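Local coordinates for protein ribonucleoside-diphosphate reductase subunit beta (PDB 2RCC) that probably forms the iron-binding small subunit of ribonucleotide reductase, which makes deoxyribonucleotides for DNA synthesis, at residues A[53-58]-A[122-128]; A[111-115]-A[223-227]. All blocks are in the same frame, centred on the assembly; numbering follows the deposited sequence.

Both contacts use helix 106-133. Contact 1 sets its 122-128 part against the loop 53-58 that follows helix 41-50. Contact 2 sets its 111-115 part against helix 207-237. Both are largely buried, but contact 2 lies deeper, with its centre about 10 Å from the centre of the chain against about 17 Å for contact 1. Contact 1 mixes polar and aromatic chemistry, including a tyrosine bonded to a loop carbonyl. Contact 2 is mostly leucine, selenomethionine and ring packing. The two meet through H122 and H223, each a probable ligand of one iron of the diiron site. Both also touch the second subunit.

Contact 1: A[53-58]-A[122-128]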
loop_
_atom_site.group_PDB
_atom_site.type_symbol
_atom_site.label_atom_id
_atom_site.label_comp_id
_atom_site.label_asym_id
_atom_site.label_seq_id
_atom_site.Cartn_x
_atom_site.Cartn_y
_atom_site.Cartn_z
ATOM N N TRP A 53 -2.109 -2.339 13.475
ATOM C CA TRP A 53 -2.086 -1.488 14.663
ATOM C C TRP A 53 -2.009 -0.037 14.201
ATOM O O TRP A 53 -1.611 0.232 13.076
ATOM C CB TRP A 53 -0.878 -1.819 15.599
ATOM C CG TRP A 53 0.444 -1.526 14.993
ATOM C CD1 TRP A 53 1.155 -2.354 14.183
ATOM C CD2 TRP A 53 1.203 -0.301 15.067
ATOM N NE1 TRP A 53 2.289 -1.734 13.751
ATOM C CE2 TRP A 53 2.353 -0.479 14.278
ATOM C CE3 TRP A 53 1.028 0.920 15.733
ATOM C CZ2 TRP A 53 3.321 0.488 14.152
ATOM C CZ3 TRP A 53 2.021 1.897 15.601
ATOM C CH2 TRP A 53 3.124 1.678 14.793
ATOM N N THR A 54 -2.430 0.891 15.046
ATOM C CA THR A 54 -2.240 2.303 14.755
ATOM C C THR A 54 -1.790 2.962 16.044
ATOM O O THR A 54 -2.064 2.470 17.127
ATOM C CB THR A 54 -3.511 3.071 14.202
ATOM O OG1 THR A 54 -4.387 3.412 15.270
ATOM C CG2 THR A 54 -4.206 2.267 13.104
ATOM N N PRO A 55 -1.101 4.085 15.938
ATOM C CA PRO A 55 -0.695 4.738 17.200
ATOM C C PRO A 55 -1.839 5.259 18.070
ATOM O O PRO A 55 -1.644 5.462 19.249
ATOM C CB PRO A 55 0.199 5.877 16.716
ATOM C CG PRO A 55 -0.238 6.130 15.330
ATOM C CD PRO A 55 -0.614 4.815 14.757
ATOM N N PHE A 56 -3.040 5.396 17.513
ATOM C CA PHE A 56 -4.171 5.904 18.245
ATOM C C PHE A 56 -4.705 4.961 19.316
ATOM O O PHE A 56 -5.479 5.397 20.146
ATOM C CB PHE A 56 -5.296 6.342 17.272
ATOM C CG PHE A 56 -4.847 7.398 16.298
ATOM C CD1 PHE A 56 -4.675 8.705 16.708
ATOM C CD2 PHE A 56 -4.522 7.070 14.986
ATOM C CE1 PHE A 56 -4.224 9.695 15.816
ATOM C CE2 PHE A 56 -4.077 8.048 14.095
ATOM C CZ PHE A 56 -3.933 9.370 14.519
ATOM N N GLU A 57 -4.304 3.698 19.297
ATOM C CA GLU A 57 -4.677 2.735 20.305
ATOM C C GLU A 57 -3.718 2.815 21.528
ATOM O O GLU A 57 -3.978 2.176 22.533
ATOM C CB GLU A 57 -4.668 1.307 19.686
ATOM C CG GLU A 57 -3.277 0.610 19.547
ATOM C CD GLU A 57 -3.262 -0.636 18.614
ATOM O OE1 GLU A 57 -3.797 -0.597 17.461
ATOM O OE2 GLU A 57 -2.668 -1.654 19.041
ATOM N N ILE A 58 -2.641 3.609 21.439
ATOM C CA ILE A 58 -1.622 3.719 22.499
ATOM C C ILE A 58 -1.726 5.058 23.241
ATOM O O ILE A 58 -1.589 6.133 22.645
ATOM C CB ILE A 58 -0.235 3.505 21.893
ATOM C CG1 ILE A 58 -0.127 2.037 21.443
ATOM C CG2 ILE A 58 0.862 3.852 22.909
ATOM C CD1 ILE A 58 1.062 1.742 20.636
ATOM N N HIS A 122 4.184 4.150 10.413
ATOM C CA HIS A 122 5.402 4.258 11.240
ATOM C C HIS A 122 5.813 5.726 11.366
ATOM O O HIS A 122 6.044 6.209 12.467
ATOM C CB HIS A 122 6.589 3.435 10.708
ATOM C CG HIS A 122 6.325 1.955 10.628
ATOM N ND1 HIS A 122 7.163 1.076 9.976
ATOM C CD2 HIS A 122 5.287 1.216 11.088
ATOM C CE1 HIS A 122 6.672 -0.149 10.069
ATOM N NE2 HIS A 122 5.541 -0.093 10.756
ATOM N N ASN A 123 5.873 6.437 10.256
ATOM C CA ASN A 123 6.253 7.849 10.308
ATOM C C ASN A 123 5.298 8.711 11.151
ATOM O O ASN A 123 5.742 9.552 11.956
ATOM C CB ASN A 123 6.418 8.436 8.915
ATOM C CG ASN A 123 7.012 9.846 8.956
ATOM O OD1 ASN A 123 8.186 10.051 9.332
ATOM N ND2 ASN A 123 6.197 10.822 8.602
ATOM N N GLN A 124 4.003 8.484 11.008
ATOM C CA GLN A 124 3.017 9.199 11.822
ATOM C C GLN A 124 3.113 8.850 13.339
ATOM O O GLN A 124 2.820 9.702 14.196
ATOM C CB GLN A 124 1.610 8.975 11.249
ATOM C CG GLN A 124 0.482 9.656 12.017
ATOM C CD GLN A 124 -0.323 8.712 12.863
ATOM O OE1 GLN A 124 -0.589 7.560 12.473
ATOM N NE2 GLN A 124 -0.816 9.219 13.985
ATOM N N SER A 125 3.478 7.606 13.644
ATOM C CA SER A 125 3.662 7.152 15.012
ATOM C C SER A 125 4.845 7.873 15.666
ATOM O O SER A 125 4.810 8.182 16.848
ATOM C CB SER A 125 3.860 5.628 15.049
ATOM O OG SER A 125 2.766 4.947 14.459
ATOM N N TYR A 126 5.914 8.136 14.900
ATOM C CA TYR A 126 7.047 8.872 15.461
ATOM C C TYR A 126 6.620 10.315 15.824
ATOM O O TYR A 126 6.941 10.810 16.907
ATOM C CB TYR A 126 8.253 8.918 14.532
ATOM C CG TYR A 126 8.883 7.582 14.238
ATOM C CD1 TYR A 126 9.251 6.717 15.246
ATOM C CD2 TYR A 126 9.125 7.190 12.926
ATOM C CE1 TYR A 126 9.799 5.450 14.947
ATOM C CE2 TYR A 126 9.687 5.969 12.625
ATOM C CZ TYR A 126 10.037 5.105 13.628
ATOM O OH TYR A 126 10.610 3.899 13.295
ATOM N N SER A 127 5.902 10.967 14.932
ATOM C CA SER A 127 5.336 12.291 15.211
ATOM C C SER A 127 4.415 12.295 16.392
ATOM O O SER A 127 4.406 13.233 17.152
ATOM C CB SER A 127 4.554 12.840 14.010
ATOM O OG SER A 127 5.458 13.049 12.948
ATOM N N TYR A 128 3.578 11.279 16.483
ATOM C CA TYR A 128 2.630 11.111 17.588
ATOM C C TYR A 128 3.324 11.048 18.973
ATOM O O TYR A 128 2.843 11.643 19.953
ATOM C CB TYR A 128 1.813 9.847 17.299
ATOM C CG TYR A 128 0.750 9.441 18.282
ATOM C CD1 TYR A 128 -0.600 9.785 18.079
ATOM C CD2 TYR A 128 1.062 8.620 19.355
ATOM C CE1 TYR A 128 -1.590 9.365 18.975
ATOM C CE2 TYR A 128 0.088 8.207 20.267
ATOM C CZ TYR A 128 -1.232 8.569 20.071
ATOM O OH TYR A 128 -2.202 8.115 20.961
#
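Y128 reaches from helix 106-133 across the turn P55-I58 and touches three of its residues. Its CG is anti to the backbone N (chi1 -180°), which sends the ring out over the loop. From CB outward, the ring first meets P55. P55 CB lies over one face of the ring, nearest CG and CD2 and offset toward the rim. P55 CB is 4.0 Å from the Y128 ring centroid, a CH-pi contact. On the flank toward F56, Y128 CE1 is 3.9 Å from F56 CD1. The two rings form an offset edge-to-face pair with planes at 83°, and the Y128 edge is turned toward the F56 face. Farther out, CE2 and CZ pass the carbonyl oxygen of P55. At the tip, Y128 OH donates to I58 O at 2.7 Å. I58 O lies near the ring plane, and this bond fixes the outer end of the tyrosine.

Helix 106-133 is part of the ferritin-like diiron bundle of the small subunit. At its H122 end the loop residue W53 comes up against a probable iron ligand. W53 CZ2 is 3.7 Å from H122 CD2, a rim-to-rim approach with neither ring over the other. W53 NE1 and H122 NE2 both hydrogen-bond to D219 OD2. This Trp-Asp-His chain of hydrogen bonds is consistent with the radical-transfer route of class I small subunits. Y126, one turn along from H122, is the probable radical tyrosine and does not touch the loop.

Between these ends, Q124 bends at chi2 and lays its amide beside the loop. Q124 OE1 is 3.2 Å from P55 CG. Q124 NE2 is 3.2 Å from F56 CZ, with amide and ring planes only 15° apart. Q124 OE1 is also bonded to Y45 OH of the second subunit.

Contact 2: A[111-115]-A[223-227]; sequences LMSVL and HVYLF
NE2 of H223 is hydrogen-bonded to OE1 of Q118, and L115 of the facing helix covers the ring that carries it. The other nitrogen, ND1, is bonded to OE1 of E186. With both nitrogens held, the imidazole has little freedom to rotate about CB-CG. L115 sits over one face of it. L115 CG is 3.5 Å from the H223 ring centroid and only 6° off the ring normal, so this CH-pi contact is nearly centred. The branches of L115 then part. L115 CD1 leans toward H223 CD2 and reaches L226 CD2 at 3.9 Å. L115 CD2 goes the other way and meets F227 CZ at 3.5 Å. L115 has an unusual chi1 of -96°, which sets its fork between the imidazole and the phenyl ring.

Helices 106-133 and 207-237 belong to the ferritin-like bundle that houses the diiron site. Here their short segments run roughly antiparallel, at 150°, with axes 11.7 Å apart at closest approach. That is a wide spacing, and it is bridged by long side chains. H223 and E186 are both probable ligands of the second iron, so L115 packs directly on a first-shell histidine.

One turn back from L115, the filling is apolar. L226 divides its branches between partners on the facing helix. L226 CD1 is 4.1 Å from L111 CD1, while L226 CD2 lies against L115 and the selenium of M112. M112 is a selenomethionine, bent at chi2 and chi3. This folds its selenium toward F227, where M112 SE is 4.0 Å from F227 CE1. The Met-aromatic contact is oblique to the ring. F227 also packs on helix 172-187, through I179, D182 and V183.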
loop_
_atom_site.group_PDB
_atom_site.type_symbol
_atom_site.label_atom_id
_atom_site.label_comp_id
_atom_site.label_asym_id
_atom_site.label_seq_id
_atom_site.Cartn_x
_atom_site.Cartn_y
_atom_site.Cartn_z
ATOM N N LEU A 111 2.193 -6.544 -2.012
ATOM C CA LEU A 111 2.891 -6.524 -0.715
ATOM C C LEU A 111 3.710 -5.235 -0.557
ATOM O O LEU A 111 3.812 -4.698 0.527
ATOM C CB LEU A 111 3.705 -7.805 -0.513
ATOM C CG LEU A 111 2.973 -9.134 -0.298
ATOM C CD1 LEU A 111 3.975 -10.307 -0.474
ATOM C CD2 LEU A 111 2.259 -9.112 1.077
HETATM N N MSE A 112 4.243 -4.714 -1.645
HETATM C CA MSE A 112 4.949 -3.414 -1.595
HETATM C C MSE A 112 3.986 -2.284 -1.242
HETATM O O MSE A 112 4.358 -1.379 -0.511
HETATM C CB MSE A 112 5.711 -3.128 -2.882
HETATM C CG MSE A 112 6.880 -4.037 -3.176
HETATM SE SE MSE A 112 8.197 -4.159 -1.764
HETATM C CE MSE A 112 8.883 -2.314 -1.746
ATOM N N SER A 113 2.734 -2.373 -1.703
ATOM C CA SER A 113 1.704 -1.418 -1.317
ATOM C C SER A 113 1.436 -1.490 0.202
ATOM O O SER A 113 1.357 -0.461 0.864
ATOM C CB SER A 113 0.417 -1.624 -2.139
ATOM O OG SER A 113 -0.629 -0.823 -1.673
ATOM N N VAL A 114 1.301 -2.701 0.735
ATOM C CA VAL A 114 1.095 -2.905 2.163
ATOM C C VAL A 114 2.322 -2.345 2.916
ATOM O O VAL A 114 2.140 -1.617 3.865
ATOM C CB VAL A 114 0.855 -4.404 2.526
ATOM C CG1 VAL A 114 0.761 -4.583 4.054
ATOM C CG2 VAL A 114 -0.347 -4.983 1.777
ATOM N N LEU A 115 3.542 -2.557 2.421
ATOM C CA LEU A 115 4.759 -2.024 3.085
ATOM C C LEU A 115 4.764 -0.503 3.140
ATOM O O LEU A 115 5.142 0.103 4.149
ATOM C CB LEU A 115 6.106 -2.444 2.395
ATOM C CG LEU A 115 6.813 -3.656 2.968
ATOM C CD1 LEU A 115 5.957 -4.898 2.821
ATOM C CD2 LEU A 115 8.200 -3.895 2.386
ATOM N N HIS A 223 9.135 -7.278 6.731
ATOM C CA HIS A 223 9.662 -6.584 5.553
ATOM C C HIS A 223 10.998 -7.224 5.188
ATOM O O HIS A 223 11.217 -7.550 4.004
ATOM C CB HIS A 223 9.844 -5.087 5.799
ATOM C CG HIS A 223 8.585 -4.328 6.133
ATOM N ND1 HIS A 223 8.564 -2.960 6.263
ATOM C CD2 HIS A 223 7.314 -4.736 6.353
ATOM C CE1 HIS A 223 7.350 -2.553 6.588
ATOM N NE2 HIS A 223 6.567 -3.615 6.648
ATOM N N VAL A 224 11.878 -7.442 6.181
ATOM C CA VAL A 224 13.172 -8.116 5.936
ATOM C C VAL A 224 12.962 -9.531 5.383
ATOM O O VAL A 224 13.667 -9.946 4.502
ATOM C CB VAL A 224 14.054 -8.206 7.221
ATOM C CG1 VAL A 224 15.294 -9.048 6.964
ATOM C CG2 VAL A 224 14.443 -6.806 7.705
ATOM N N TYR A 225 11.981 -10.267 5.915
ATOM C CA TYR A 225 11.644 -11.587 5.414
ATOM C C TYR A 225 11.277 -11.494 3.910
ATOM O O TYR A 225 11.787 -12.279 3.112
ATOM C CB TYR A 225 10.516 -12.201 6.256
ATOM C CG TYR A 225 9.930 -13.484 5.753
ATOM C CD1 TYR A 225 10.525 -14.719 6.023
ATOM C CD2 TYR A 225 8.749 -13.476 5.022
ATOM C CE1 TYR A 225 9.969 -15.891 5.549
ATOM C CE2 TYR A 225 8.214 -14.626 4.546
ATOM C CZ TYR A 225 8.811 -15.821 4.811
ATOM O OH TYR A 225 8.186 -16.936 4.327
ATOM N N LEU A 226 10.464 -10.511 3.534
ATOM C CA LEU A 226 10.094 -10.309 2.134
ATOM C C LEU A 226 11.336 -10.033 1.268
ATOM O O LEU A 226 11.555 -10.675 0.224
ATOM C CB LEU A 226 9.114 -9.150 1.990
ATOM C CG LEU A 226 8.676 -8.766 0.564
ATOM C CD1 LEU A 226 8.087 -9.937 -0.177
ATOM C CD2 LEU A 226 7.745 -7.579 0.612
ATOM N N PHE A 227 12.118 -9.052 1.684
ATOM C CA PHE A 227 13.317 -8.695 0.905
ATOM C C PHE A 227 14.358 -9.814 0.793
ATOM O O PHE A 227 14.969 -9.986 -0.259
ATOM C CB PHE A 227 13.966 -7.425 1.459
ATOM C CG PHE A 227 13.079 -6.195 1.413
ATOM C CD1 PHE A 227 12.468 -5.807 0.228
ATOM C CD2 PHE A 227 12.950 -5.361 2.550
ATOM C CE1 PHE A 227 11.684 -4.652 0.187
ATOM C CE2 PHE A 227 12.170 -4.223 2.508
ATOM C CZ PHE A 227 11.533 -3.873 1.339
#